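Local coordinates for periplasmic binding protein/LacI transcriptional regulator (PDB 3CTP), which binds the pentulose beta-D-xylulofuranose between its two lobes and, like other LacI-family repressors, probably regulates transcription by binding DNA, at residues L65-P68 with F74-Q77; S80-Y85 with Y91-C96; G119-R124 with Y291-L296; V138-N143 with D147-I152. All coordinates share one frame; numbering follows the deposited sequence. Where two conformers were deposited one is given.

Overall arrangement
Followed from the N terminus, interaction 1 closes the short loop between strand 62-67 and helix 73-88, and interaction 2 then closes the turn from that helix to strand 92-97, so the two in series build one beta-alpha-beta unit. Interaction 3 spans far more of the chain, setting helix 286-302 against strand 119-123. Nested inside its loop, interaction 4 pairs strand 138-141 with strand 151-154. All four reach the same sheet, whose strands run in the order 92-97, 62-67, 119-123, 138-141, 151-154 across this part. Ile82 links interactions 2 and 3, while interactions 1, 3 and 4 all touch the bound sugar.

Interaction 1: L65-P68 with F74-Q77; sequences LMVP and FFNQ. With XLF (beta-D-xylulofuranose), chain C.
The ring of Phe75 is packed on both faces. Pro68 covers one of them, with its CD, in the conformer described, 3.8 Å from the ring centroid and only 11° off the normal, a CH-pi contact; on the opposite face lies Phe74 CD2, about 4.0 Å above the centre. The pyrrolidine crosses the phenylalanine side chain at about a right angle, and its CG reaches toward the far end of the ring, 3.5 Å from Phe75 CZ. Nearer the helix backbone, Val67 slides past Phe75 in the opposite direction. With CG1 anti to the valine's backbone N (chi1 -174°), this branch is the one that meets Phe75 CB, at 3.9 Å. The contact thus joins the end of strand 62-67 to the first turn of helix 73-88, the opening of a beta-alpha-beta unit in the periplasmic-binding-protein fold, where the loop after the strand borders the ligand cleft. Both phenylalanines belong to the sugar pocket: C1 of the xylulofuranose lies 3.5 Å from Phe74 CD2 and, more loosely, 3.9 Å from Phe75 CE2. Asn72 accepts a hydrogen bond from the backbone N of Phe74 through OD1, and its ND2 is hydrogen-bonded to the sugar.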
loop_
_atom_site.group_PDB
_atom_site.type_symbol
_atom_site.label_atom_id
_atom_site.label_comp_id
_atom_site.label_asym_id
_atom_site.label_seq_id
_atom_site.Cartn_x
_atom_site.Cartn_y
_atom_site.Cartn_z
ATOM N N LEU A 65 -15.466 0.373 5.773
ATOM C CA LEU A 65 -14.811 -0.702 5.031
ATOM C C LEU A 65 -13.692 -1.272 5.885
ATOM O O LEU A 65 -12.725 -0.563 6.183
ATOM C CB LEU A 65 -14.204 -0.170 3.730
ATOM C CG LEU A 65 -13.261 -1.105 2.946
ATOM C CD1 LEU A 65 -13.984 -2.419 2.560
ATOM C CD2 LEU A 65 -12.729 -0.448 1.688
ATOM N N MET A 66 -13.818 -2.534 6.285
ATOM C CA MET A 66 -12.745 -3.174 6.998
ATOM C C MET A 66 -11.794 -3.795 6.004
ATOM O O MET A 66 -12.229 -4.566 5.111
ATOM C CB MET A 66 -13.310 -4.162 8.043
ATOM C CG MET A 66 -13.876 -3.323 9.310
ATOM S SD MET A 66 -14.390 -4.218 10.654
ATOM C CE MET A 66 -15.521 -5.311 9.829
ATOM N N VAL A 67 -10.517 -3.462 6.194
ATOM C CA VAL A 67 -9.410 -3.802 5.360
ATOM C C VAL A 67 -8.431 -4.670 6.196
ATOM O O VAL A 67 -7.979 -4.219 7.235
ATOM C CB VAL A 67 -8.680 -2.460 4.988
ATOM C CG1 VAL A 67 -7.601 -2.688 4.023
ATOM C CG2 VAL A 67 -9.686 -1.425 4.410
ATOM N N PRO A 68 -8.017 -5.880 5.716
ATOM C CA PRO A 68 -6.914 -6.550 6.474
ATOM C C PRO A 68 -5.720 -5.631 6.661
ATOM O O PRO A 68 -5.460 -5.183 7.774
ATOM C CB PRO A 68 -6.498 -7.724 5.577
ATOM C CG PRO A 68 -7.812 -8.056 4.828
ATOM C CD PRO A 68 -8.554 -6.752 4.645
ATOM N N PHE A 74 -3.221 -5.018 -3.170
ATOM C CA PHE A 74 -4.555 -5.398 -3.639
ATOM C C PHE A 74 -5.623 -4.697 -2.781
ATOM O O PHE A 74 -6.637 -4.198 -3.291
ATOM C CB PHE A 74 -4.755 -6.927 -3.525
ATOM C CG PHE A 74 -6.167 -7.356 -3.869
ATOM C CD1 PHE A 74 -6.551 -7.454 -5.194
ATOM C CD2 PHE A 74 -7.089 -7.589 -2.863
ATOM C CE1 PHE A 74 -7.874 -7.812 -5.524
ATOM C CE2 PHE A 74 -8.415 -7.940 -3.162
ATOM C CZ PHE A 74 -8.798 -8.044 -4.505
ATOM N N PHE A 75 -5.412 -4.647 -1.474
ATOM C CA PHE A 75 -6.448 -4.025 -0.645
ATOM C C PHE A 75 -6.464 -2.507 -0.758
ATOM O O PHE A 75 -7.536 -1.896 -0.591
ATOM C CB PHE A 75 -6.345 -4.454 0.821
ATOM C CG PHE A 75 -6.778 -5.872 1.028
ATOM C CD1 PHE A 75 -8.112 -6.226 0.838
ATOM C CD2 PHE A 75 -5.859 -6.840 1.358
ATOM C CE1 PHE A 75 -8.522 -7.572 0.986
ATOM C CE2 PHE A 75 -6.258 -8.176 1.485
ATOM C CZ PHE A 75 -7.588 -8.534 1.319
ATOM N N ASN A 76 -5.326 -1.888 -1.007
ATOM C CA ASN A 76 -5.458 -0.442 -1.215
ATOM C C ASN A 76 -6.113 -0.115 -2.548
ATOM O O ASN A 76 -6.864 0.854 -2.656
ATOM C CB ASN A 76 -4.183 0.358 -0.911
ATOM C CG ASN A 76 -3.015 0.022 -1.784
ATOM O OD1 ASN A 76 -3.071 0.255 -3.003
ATOM N ND2 ASN A 76 -1.860 -0.389 -1.157
ATOM N N GLN A 77 -5.902 -0.903 -3.572
ATOM C CA GLN A 77 -6.604 -0.665 -4.822
ATOM C C GLN A 77 -8.081 -0.958 -4.680
ATOM O O GLN A 77 -8.876 -0.237 -5.153
ATOM C CB GLN A 77 -6.051 -1.535 -5.928
ATOM C CG GLN A 77 -4.625 -1.168 -6.354
ATOM C CD GLN A 77 -4.053 -2.112 -7.374
ATOM O OE1 GLN A 77 -3.280 -2.965 -7.059
ATOM N NE2 GLN A 77 -4.412 -1.914 -8.593
HETATM O O4 XLF C . -7.292 -13.479 0.826
HETATM C C4 XLF C . -6.628 -13.420 -0.438
HETATM C C5 XLF C . -5.132 -13.509 -0.173
HETATM O O5 XLF C . -4.607 -12.202 -0.431
HETATM C C3 XLF C . -6.819 -12.059 -1.086
HETATM O O3 XLF C . -7.706 -12.126 -2.211
HETATM C C2 XLF C . -5.414 -11.725 -1.505
HETATM O O2 XLF C . -5.056 -12.429 -2.712
HETATM C C1 XLF C . -5.186 -10.236 -1.664
HETATM O O1 XLF C . -3.797 -9.997 -1.941
#

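Interaction 2: S80-Y85 with Y91-C96; sequences SVIEEY and YTLFLC
The second half of the beta-alpha-beta unit, where helix 73-88 lies against the following strand 92-97, turns on one leucine. Leu93 points toward the helix and lays its CD1 against the backbone of Glu83, 3.6 Å from Glu83 CA, while the same methyl meets Ile82 CG2 at 4.0 Å. Leu93 crosses Ile82 at about a right angle but slides past Glu83 in the opposite direction. With CG anti to its backbone N (chi1 177°) and a bend at chi2, the Glu83 chain runs out alongside the leucine, bringing OE1 to 3.8 Å from Leu93 CB. Two waters bridge the polar atoms. One donates to Glu83 O and, at 2.7 Å, to Tyr91 O; the other donates to Glu83 OE1 and, at 3.0 Å, to Leu93 O. The second carboxylate oxygen, Glu83 OE2, is hydrogen-bonded to Tyr108 OH of the second subunit, so this flank of the helix also meets the dimer interface. Strand 62-67, this helix and the next parallel strand together form the beta-alpha-beta crossover typical of alpha/beta folds.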
loop_
_atom_site.group_PDB
_atom_site.type_symbol
_atom_site.label_atom_id
_atom_site.label_comp_id
_atom_site.label_asym_id
_atom_site.label_seq_id
_atom_site.Cartn_x
_atom_site.Cartn_y
_atom_site.Cartn_z
ATOM N N SER A 80 -9.650 1.943 -2.955
ATOM C CA SER A 80 -9.822 3.111 -3.838
ATOM C C SER A 80 -11.044 2.954 -4.736
ATOM O O SER A 80 -11.782 3.914 -4.967
ATOM C CB SER A 80 -8.581 3.315 -4.716
ATOM O OG SER A 80 -7.446 3.684 -3.908
ATOM N N VAL A 81 -11.238 1.759 -5.284
ATOM C CA VAL A 81 -12.329 1.567 -6.243
ATOM C C VAL A 81 -13.673 1.445 -5.517
ATOM O O VAL A 81 -14.686 1.965 -5.968
ATOM C CB VAL A 81 -12.045 0.378 -7.169
ATOM C CG1 VAL A 81 -13.186 0.198 -8.154
ATOM C CG2 VAL A 81 -10.710 0.603 -7.909
ATOM N N ILE A 82 -13.705 0.763 -4.363
ATOM C CA ILE A 82 -14.934 0.767 -3.576
ATOM C C ILE A 82 -15.342 2.208 -3.244
ATOM O O ILE A 82 -16.520 2.552 -3.286
ATOM C CB ILE A 82 -14.748 -0.043 -2.292
ATOM C CG1 ILE A 82 -14.600 -1.534 -2.647
ATOM C CG2 ILE A 82 -15.940 0.129 -1.383
ATOM C CD1 ILE A 82 -14.238 -2.451 -1.471
ATOM N N GLU A 83 -14.365 3.059 -2.911
ATOM C CA GLU A 83 -14.706 4.443 -2.584
ATOM C C GLU A 83 -15.391 5.128 -3.769
ATOM O O GLU A 83 -16.368 5.863 -3.594
ATOM C CB GLU A 83 -13.479 5.239 -2.120
ATOM C CG GLU A 83 -13.847 6.708 -1.849
ATOM C CD GLU A 83 -13.295 7.249 -0.552
ATOM O OE1 GLU A 83 -12.667 6.491 0.223
ATOM O OE2 GLU A 83 -13.531 8.452 -0.293
ATOM N N GLU A 84 -14.914 4.859 -4.972
ATOM C CA GLU A 84 -15.529 5.451 -6.180
ATOM C C GLU A 84 -16.972 5.009 -6.344
ATOM O O GLU A 84 -17.874 5.832 -6.616
ATOM C CB GLU A 84 -14.753 5.040 -7.433
ATOM C CG GLU A 84 -13.357 5.627 -7.512
ATOM C CD GLU A 84 -13.329 7.103 -7.940
ATOM O OE1 GLU A 84 -14.396 7.709 -8.237
ATOM O OE2 GLU A 84 -12.206 7.637 -8.012
ATOM N N TYR A 85 -17.200 3.698 -6.250
ATOM C CA TYR A 85 -18.555 3.205 -6.383
ATOM C C TYR A 85 -19.465 3.675 -5.260
ATOM O O TYR A 85 -20.659 3.928 -5.490
ATOM C CB TYR A 85 -18.597 1.684 -6.555
ATOM C CG TYR A 85 -18.152 1.239 -7.926
ATOM C CD1 TYR A 85 -16.885 0.765 -8.137
ATOM C CD2 TYR A 85 -19.015 1.326 -9.026
ATOM C CE1 TYR A 85 -16.462 0.356 -9.400
ATOM C CE2 TYR A 85 -18.591 0.913 -10.306
ATOM C CZ TYR A 85 -17.309 0.444 -10.473
ATOM O OH TYR A 85 -16.850 0.032 -11.714
ATOM N N TYR A 91 -22.278 7.902 -0.829
ATOM C CA TYR A 91 -21.670 7.546 0.463
ATOM C C TYR A 91 -20.176 7.853 0.494
ATOM O O TYR A 91 -19.483 7.743 -0.531
ATOM C CB TYR A 91 -21.841 6.043 0.736
ATOM C CG TYR A 91 -23.273 5.663 0.993
ATOM C CD1 TYR A 91 -23.760 5.580 2.286
ATOM C CD2 TYR A 91 -24.148 5.427 -0.068
ATOM C CE1 TYR A 91 -25.075 5.229 2.528
ATOM C CE2 TYR A 91 -25.459 5.107 0.160
ATOM C CZ TYR A 91 -25.932 5.015 1.452
ATOM O OH TYR A 91 -27.266 4.685 1.651
ATOM N N THR A 92 -19.694 8.240 1.676
ATOM C CA THR A 92 -18.251 8.287 1.929
ATOM C C THR A 92 -17.832 7.007 2.663
ATOM O O THR A 92 -18.684 6.230 3.075
ATOM C CB THR A 92 -17.909 9.490 2.768
ATOM O OG1 THR A 92 -18.856 9.610 3.829
ATOM C CG2 THR A 92 -18.061 10.749 1.910
ATOM N N LEU A 93 -16.525 6.770 2.797
ATOM C CA LEU A 93 -16.030 5.556 3.456
ATOM C C LEU A 93 -15.089 5.913 4.625
ATOM O O LEU A 93 -14.298 6.850 4.525
ATOM C CB LEU A 93 -15.154 4.754 2.499
ATOM C CG LEU A 93 -15.687 3.907 1.375
ATOM C CD1 LEU A 93 -14.506 3.121 0.799
ATOM C CD2 LEU A 93 -16.727 2.969 1.928
ATOM N N PHE A 94 -15.185 5.155 5.708
ATOM C CA PHE A 94 -14.143 5.103 6.739
ATOM C C PHE A 94 -13.415 3.786 6.529
ATOM O O PHE A 94 -14.068 2.737 6.455
ATOM C CB PHE A 94 -14.752 5.066 8.139
ATOM C CG PHE A 94 -15.337 6.371 8.610
ATOM C CD1 PHE A 94 -14.809 7.567 8.195
ATOM C CD2 PHE A 94 -16.370 6.375 9.518
ATOM C CE1 PHE A 94 -15.343 8.789 8.655
ATOM C CE2 PHE A 94 -16.891 7.560 9.981
ATOM C CZ PHE A 94 -16.396 8.758 9.543
ATOM N N LEU A 95 -12.091 3.798 6.435
ATOM C CA LEU A 95 -11.339 2.544 6.326
ATOM C C LEU A 95 -10.834 2.140 7.688
ATOM O O LEU A 95 -10.344 2.984 8.443
ATOM C CB LEU A 95 -10.117 2.688 5.424
ATOM C CG LEU A 95 -10.314 3.352 4.087
ATOM C CD1 LEU A 95 -8.959 3.243 3.318
ATOM C CD2 LEU A 95 -11.398 2.641 3.330
ATOM N N CYS A 96 -10.946 0.847 7.996
ATOM C CA CYS A 96 -10.560 0.313 9.299
ATOM C C CYS A 96 -9.638 -0.848 9.070
ATOM O O CYS A 96 -9.957 -1.805 8.386
ATOM C CB CYS A 96 -11.802 -0.188 10.050
ATOM S SG CYS A 96 -13.014 1.144 10.392
HETATM O O HOH W 1 -16.966 7.423 -1.300
HETATM O O HOH W 2 -11.875 7.031 2.837
#

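Interaction 3: G119-R124 with Y291-L296; sequences GIIASR and YTIIEL. With XLF (beta-D-xylulofuranose), chain C.
Ile121 and Ile293 meet through branches set by similar first torsions: in each, CG1 stands anti to the carbonyl carbon (chi1 -61° and -72°) and CG2 anti to the backbone N. From the helix, Ile293 presents its CG2 methyl, which sits against several carbons of Ile121 at once, 3.7 Å from Ile121 CD1 and close to Ile121 CG1 and CG2 as well. The side chains cross at about a right angle, with the single methyl against the branched body of its partner. Ile294 approaches with its long branch, and its CD1 comes 4.0 Å from Ile121 CD1. No hydrogen bond joins the segments; the contact is wholly apolar. Just past the end of the strand, Arg124 extends to the ligand pocket instead. Its chain bends at chi3, and NH2 donates to O4 of the xylulofuranose at 2.9 Å, with the oxygen at the edge of the guanidinium, near its plane. The accompanying NH2 bond to the sugar's O5 is weak, with an angle of 121°. The other terminal nitrogen, NH1, forms salt bridges with Asp100 and Asp213, which probably help to hold the group in position. Helix 286-302 here packs against the parallel part of the sheet at strand 119-123, while Ile82 of helix 73-88 touches both Ile121 and Ile294, joining two helices and a strand in one apolar cluster.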
loop_
_atom_site.group_PDB
_atom_site.type_symbol
_atom_site.label_atom_id
_atom_site.label_comp_id
_atom_site.label_asym_id
_atom_site.label_seq_id
_atom_site.Cartn_x
_atom_site.Cartn_y
_atom_site.Cartn_z
ATOM N N GLY A 119 -23.645 1.212 6.752
ATOM C CA GLY A 119 -23.390 -0.182 6.388
ATOM C C GLY A 119 -21.916 -0.496 6.593
ATOM O O GLY A 119 -21.115 0.407 6.760
ATOM N N ILE A 120 -21.593 -1.786 6.610
ATOM C CA ILE A 120 -20.226 -2.245 6.836
ATOM C C ILE A 120 -19.862 -3.278 5.776
ATOM O O ILE A 120 -20.688 -4.147 5.432
ATOM C CB ILE A 120 -20.121 -2.907 8.223
ATOM C CG1 ILE A 120 -20.357 -1.836 9.306
ATOM C CG2 ILE A 120 -18.762 -3.617 8.409
ATOM C CD1 ILE A 120 -20.375 -2.431 10.760
ATOM N N ILE A 121 -18.646 -3.167 5.248
ATOM C CA ILE A 121 -18.077 -4.168 4.336
ATOM C C ILE A 121 -16.988 -4.865 5.131
ATOM O O ILE A 121 -16.002 -4.243 5.494
ATOM C CB ILE A 121 -17.459 -3.502 3.072
ATOM C CG1 ILE A 121 -18.544 -2.742 2.308
ATOM C CG2 ILE A 121 -16.781 -4.580 2.178
ATOM C CD1 ILE A 121 -17.959 -1.662 1.318
ATOM N N ALA A 122 -17.138 -6.179 5.327
ATOM C CA ALA A 122 -16.270 -6.972 6.201
ATOM C C ALA A 122 -15.350 -7.900 5.403
ATOM O O ALA A 122 -15.783 -8.945 4.888
ATOM C CB ALA A 122 -17.151 -7.792 7.158
ATOM N N SER A 123 -14.073 -7.532 5.308
ATOM C CA SER A 123 -13.137 -8.270 4.455
ATOM C C SER A 123 -12.401 -9.356 5.232
ATOM O O SER A 123 -11.873 -9.113 6.338
ATOM C CB SER A 123 -12.121 -7.327 3.748
ATOM O OG SER A 123 -12.801 -6.340 3.003
ATOM N N ARG A 124 -12.355 -10.557 4.653
ATOM C CA ARG A 124 -11.549 -11.614 5.227
ATOM C C ARG A 124 -11.845 -11.762 6.732
ATOM O O ARG A 124 -10.938 -11.934 7.578
ATOM C CB ARG A 124 -10.055 -11.371 4.931
ATOM C CG ARG A 124 -9.269 -12.649 4.795
ATOM C CD ARG A 124 -8.093 -12.461 3.840
ATOM N NE ARG A 124 -7.041 -11.616 4.429
ATOM C CZ ARG A 124 -5.977 -11.207 3.737
ATOM N NH1 ARG A 124 -5.035 -10.473 4.323
ATOM N NH2 ARG A 124 -5.847 -11.572 2.451
ATOM N N TYR A 291 -17.944 -2.822 -7.593
ATOM C CA TYR A 291 -19.290 -2.522 -8.037
ATOM C C TYR A 291 -20.308 -3.401 -7.319
ATOM O O TYR A 291 -21.339 -2.918 -6.805
ATOM C CB TYR A 291 -19.406 -2.728 -9.564
ATOM C CG TYR A 291 -20.832 -2.698 -10.079
ATOM C CD1 TYR A 291 -21.453 -1.505 -10.356
ATOM C CD2 TYR A 291 -21.544 -3.874 -10.272
ATOM C CE1 TYR A 291 -22.773 -1.469 -10.807
ATOM C CE2 TYR A 291 -22.863 -3.850 -10.746
ATOM C CZ TYR A 291 -23.455 -2.640 -11.008
ATOM O OH TYR A 291 -24.752 -2.601 -11.481
ATOM N N THR A 292 -20.020 -4.692 -7.281
ATOM C CA THR A 292 -20.957 -5.675 -6.743
ATOM C C THR A 292 -21.142 -5.484 -5.240
ATOM O O THR A 292 -22.245 -5.518 -4.732
ATOM C CB THR A 292 -20.456 -7.083 -7.088
ATOM O OG1 THR A 292 -20.463 -7.198 -8.520
ATOM C CG2 THR A 292 -21.357 -8.181 -6.478
ATOM N N ILE A 293 -20.029 -5.277 -4.530
ATOM C CA ILE A 293 -20.096 -5.110 -3.090
ATOM C C ILE A 293 -20.985 -3.909 -2.765
ATOM O O ILE A 293 -21.864 -3.977 -1.888
ATOM C CB ILE A 293 -18.671 -4.878 -2.550
ATOM C CG1 ILE A 293 -17.848 -6.172 -2.611
ATOM C CG2 ILE A 293 -18.691 -4.258 -1.164
ATOM C CD1 ILE A 293 -16.329 -5.976 -2.363
ATOM N N ILE A 294 -20.768 -2.796 -3.476
ATOM C CA ILE A 294 -21.553 -1.600 -3.185
ATOM C C ILE A 294 -23.020 -1.770 -3.623
ATOM O O ILE A 294 -23.946 -1.391 -2.904
ATOM C CB ILE A 294 -20.904 -0.390 -3.842
ATOM C CG1 ILE A 294 -19.617 -0.054 -3.091
ATOM C CG2 ILE A 294 -21.878 0.796 -3.865
ATOM C CD1 ILE A 294 -19.825 0.369 -1.638
ATOM N N GLU A 295 -23.249 -2.346 -4.797
ATOM C CA GLU A 295 -24.619 -2.564 -5.248
ATOM C C GLU A 295 -25.393 -3.363 -4.233
ATOM O O GLU A 295 -26.528 -3.020 -3.908
ATOM C CB GLU A 295 -24.646 -3.336 -6.567
ATOM C CG GLU A 295 -24.390 -2.505 -7.810
ATOM C CD GLU A 295 -25.369 -1.360 -7.992
ATOM O OE1 GLU A 295 -26.606 -1.598 -8.078
ATOM O OE2 GLU A 295 -24.892 -0.231 -8.063
ATOM N N LEU A 296 -24.793 -4.435 -3.727
ATOM C CA LEU A 296 -25.514 -5.326 -2.810
ATOM C C LEU A 296 -25.673 -4.667 -1.438
ATOM O O LEU A 296 -26.735 -4.763 -0.808
ATOM C CB LEU A 296 -24.783 -6.657 -2.677
ATOM C CG LEU A 296 -24.732 -7.457 -3.969
ATOM C CD1 LEU A 296 -23.830 -8.685 -3.815
ATOM C CD2 LEU A 296 -26.168 -7.903 -4.362
HETATM O O4 XLF C . -7.292 -13.479 0.826
HETATM C C4 XLF C . -6.628 -13.420 -0.438
HETATM C C5 XLF C . -5.132 -13.509 -0.173
HETATM O O5 XLF C . -4.607 -12.202 -0.431
HETATM C C3 XLF C . -6.819 -12.059 -1.086
HETATM O O3 XLF C . -7.706 -12.126 -2.211
HETATM C C2 XLF C . -5.414 -11.725 -1.505
HETATM O O2 XLF C . -5.056 -12.429 -2.712
HETATM C C1 XLF C . -5.186 -10.236 -1.664
HETATM O O1 XLF C . -3.797 -9.997 -1.941
#

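Interaction 4: V138-N143 with D147-I152; sequences VVAFEN and DNIITI. With XLF (beta-D-xylulofuranose), chain C.
Ala140 and Thr151 face each other across neighbouring parallel strands of the alpha/beta sheet, with their side chains on one face; Phe141 and Ile152, the next pair, are on the other. Three backbone bonds hold the register: Ala140 N to Ile150 O, Ile152 N to Ala140 O at 2.8 Å, and Glu142 N to Ile152 O. On the face of Ile152, its CD1 is turned back across the strand to Val139 CB, 3.9 Å away, an approach made by the long branch with chi2 at 89°. The Phe141 ring comes in obliquely, its CD1 3.3 Å from Ile152 O. Toward the start of the pairing, Val138 and Ile149 cross obliquely, Val138 CG1 lying 4.0 Å from Ile149 CG2. Here a water bridges the two segments, donating to Val138 O and accepting from Ile150 N. Beyond the strand's end, Asn143 is held through its ND2 by Ser125 O. Glu142 sets its CG over the centre of the Phe141 ring, 3.6 Å above the plane, and the chain then runs on extended to the ligand, where each carboxylate oxygen accepts one sugar hydroxyl. Glu142 OE1 takes the O3 hydroxyl of the xylulofuranose at an unusually short 2.5 Å. Glu142 OE2 takes the O4 hydroxyl at 2.7 Å.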
loop_
_atom_site.group_PDB
_atom_site.type_symbol
_atom_site.label_atom_id
_atom_site.label_comp_id
_atom_site.label_asym_id
_atom_site.label_seq_id
_atom_site.Cartn_x
_atom_site.Cartn_y
_atom_site.Cartn_z
ATOM N N VAL A 138 -24.546 -5.470 6.513
ATOM C CA VAL A 138 -23.176 -5.950 6.316
ATOM C C VAL A 138 -23.137 -6.794 5.049
ATOM O O VAL A 138 -24.065 -7.586 4.798
ATOM C CB VAL A 138 -22.721 -6.899 7.481
ATOM C CG1 VAL A 138 -21.346 -7.517 7.171
ATOM C CG2 VAL A 138 -22.681 -6.156 8.804
ATOM N N VAL A 139 -22.089 -6.623 4.241
ATOM C CA VAL A 139 -21.727 -7.604 3.216
ATOM C C VAL A 139 -20.274 -8.019 3.455
ATOM O O VAL A 139 -19.512 -7.269 4.081
ATOM C CB VAL A 139 -21.893 -7.109 1.781
ATOM C CG1 VAL A 139 -23.362 -6.758 1.531
ATOM C CG2 VAL A 139 -20.993 -5.886 1.483
ATOM N N ALA A 140 -19.909 -9.221 3.007
ATOM C CA ALA A 140 -18.573 -9.768 3.332
ATOM C C ALA A 140 -17.783 -9.969 2.067
ATOM O O ALA A 140 -18.340 -10.375 1.050
ATOM C CB ALA A 140 -18.715 -11.120 4.023
ATOM N N PHE A 141 -16.486 -9.662 2.122
ATOM C CA PHE A 141 -15.552 -10.060 1.045
ATOM C C PHE A 141 -14.768 -11.334 1.444
ATOM O O PHE A 141 -14.119 -11.354 2.506
ATOM C CB PHE A 141 -14.605 -8.883 0.698
ATOM C CG PHE A 141 -13.546 -9.226 -0.338
ATOM C CD1 PHE A 141 -13.905 -9.543 -1.643
ATOM C CD2 PHE A 141 -12.199 -9.223 0.003
ATOM C CE1 PHE A 141 -12.906 -9.852 -2.598
ATOM C CE2 PHE A 141 -11.205 -9.536 -0.943
ATOM C CZ PHE A 141 -11.566 -9.847 -2.226
ATOM N N GLU A 142 -14.896 -12.392 0.629
ATOM C CA GLU A 142 -14.196 -13.688 0.791
ATOM C C GLU A 142 -14.684 -14.629 1.861
ATOM O O GLU A 142 -15.105 -15.756 1.557
ATOM C CB GLU A 142 -12.685 -13.507 0.930
ATOM C CG GLU A 142 -12.112 -13.010 -0.397
ATOM C CD GLU A 142 -10.589 -12.943 -0.422
ATOM O OE1 GLU A 142 -10.037 -12.759 -1.537
ATOM O OE2 GLU A 142 -9.957 -13.071 0.655
ATOM N N ASN A 143 -14.532 -14.236 3.128
ATOM C CA ASN A 143 -14.839 -15.186 4.182
ATOM C C ASN A 143 -16.307 -15.086 4.551
ATOM O O ASN A 143 -16.842 -13.983 4.725
ATOM C CB ASN A 143 -14.003 -14.890 5.433
ATOM C CG ASN A 143 -12.576 -15.377 5.326
ATOM O OD1 ASN A 143 -12.144 -15.904 4.303
ATOM N ND2 ASN A 143 -11.821 -15.198 6.415
ATOM N N ASP A 147 -24.981 -17.100 7.789
ATOM C CA ASP A 147 -25.736 -17.518 6.624
ATOM C C ASP A 147 -26.623 -16.392 6.096
ATOM O O ASP A 147 -27.134 -16.471 4.965
ATOM C CB ASP A 147 -26.590 -18.741 6.983
ATOM C CG ASP A 147 -25.745 -19.958 7.286
ATOM O OD1 ASP A 147 -24.562 -19.953 6.900
ATOM O OD2 ASP A 147 -26.246 -20.912 7.915
ATOM N N ASN A 148 -26.819 -15.344 6.890
ATOM C CA ASN A 148 -27.671 -14.264 6.424
ATOM C C ASN A 148 -26.903 -13.031 5.960
ATOM O O ASN A 148 -27.483 -11.973 5.802
ATOM C CB ASN A 148 -28.755 -13.899 7.449
ATOM C CG ASN A 148 -28.195 -13.264 8.687
ATOM O OD1 ASN A 148 -27.002 -13.368 8.970
ATOM N ND2 ASN A 148 -29.065 -12.610 9.459
ATOM N N ILE A 149 -25.605 -13.208 5.671
ATOM C CA ILE A 149 -24.760 -12.123 5.126
ATOM C C ILE A 149 -24.192 -12.569 3.782
ATOM O O ILE A 149 -23.605 -13.647 3.680
ATOM C CB ILE A 149 -23.612 -11.794 6.108
ATOM C CG1 ILE A 149 -24.204 -11.166 7.383
ATOM C CG2 ILE A 149 -22.559 -10.868 5.453
ATOM C CD1 ILE A 149 -23.170 -11.033 8.513
ATOM N N ILE A 150 -24.400 -11.747 2.747
ATOM C CA ILE A 150 -23.916 -12.053 1.405
ATOM C C ILE A 150 -22.404 -12.015 1.372
ATOM O O ILE A 150 -21.804 -11.103 1.929
ATOM C CB ILE A 150 -24.395 -10.986 0.426
ATOM C CG1 ILE A 150 -25.925 -11.087 0.262
ATOM C CG2 ILE A 150 -23.704 -11.166 -0.968
ATOM C CD1 ILE A 150 -26.531 -9.886 -0.512
ATOM N N THR A 151 -21.797 -12.973 0.693
ATOM C CA THR A 151 -20.329 -13.026 0.546
ATOM C C THR A 151 -19.979 -12.852 -0.938
ATOM O O THR A 151 -20.510 -13.580 -1.814
ATOM C CB THR A 151 -19.795 -14.401 1.023
ATOM O OG1 THR A 151 -20.304 -14.696 2.333
ATOM C CG2 THR A 151 -18.275 -14.415 1.049
ATOM N N ILE A 152 -19.091 -11.895 -1.236
ATOM C CA ILE A 152 -18.643 -11.620 -2.592
ATOM C C ILE A 152 -17.174 -12.055 -2.663
ATOM O O ILE A 152 -16.392 -11.776 -1.752
ATOM C CB ILE A 152 -18.718 -10.083 -2.891
ATOM C CG1 ILE A 152 -20.152 -9.526 -2.743
ATOM C CG2 ILE A 152 -18.204 -9.769 -4.300
ATOM C CD1 ILE A 152 -20.530 -9.024 -1.275
HETATM O O4 XLF C . -7.292 -13.479 0.826
HETATM C C4 XLF C . -6.628 -13.420 -0.438
HETATM C C5 XLF C . -5.132 -13.509 -0.173
HETATM O O5 XLF C . -4.607 -12.202 -0.431
HETATM C C3 XLF C . -6.819 -12.059 -1.086
HETATM O O3 XLF C . -7.706 -12.126 -2.211
HETATM C C2 XLF C . -5.414 -11.725 -1.505
HETATM O O2 XLF C . -5.056 -12.429 -2.712
HETATM C C1 XLF C . -5.186 -10.236 -1.664
HETATM O O1 XLF C . -3.797 -9.997 -1.941
HETATM O O HOH W 3 -25.645 -9.223 3.273
#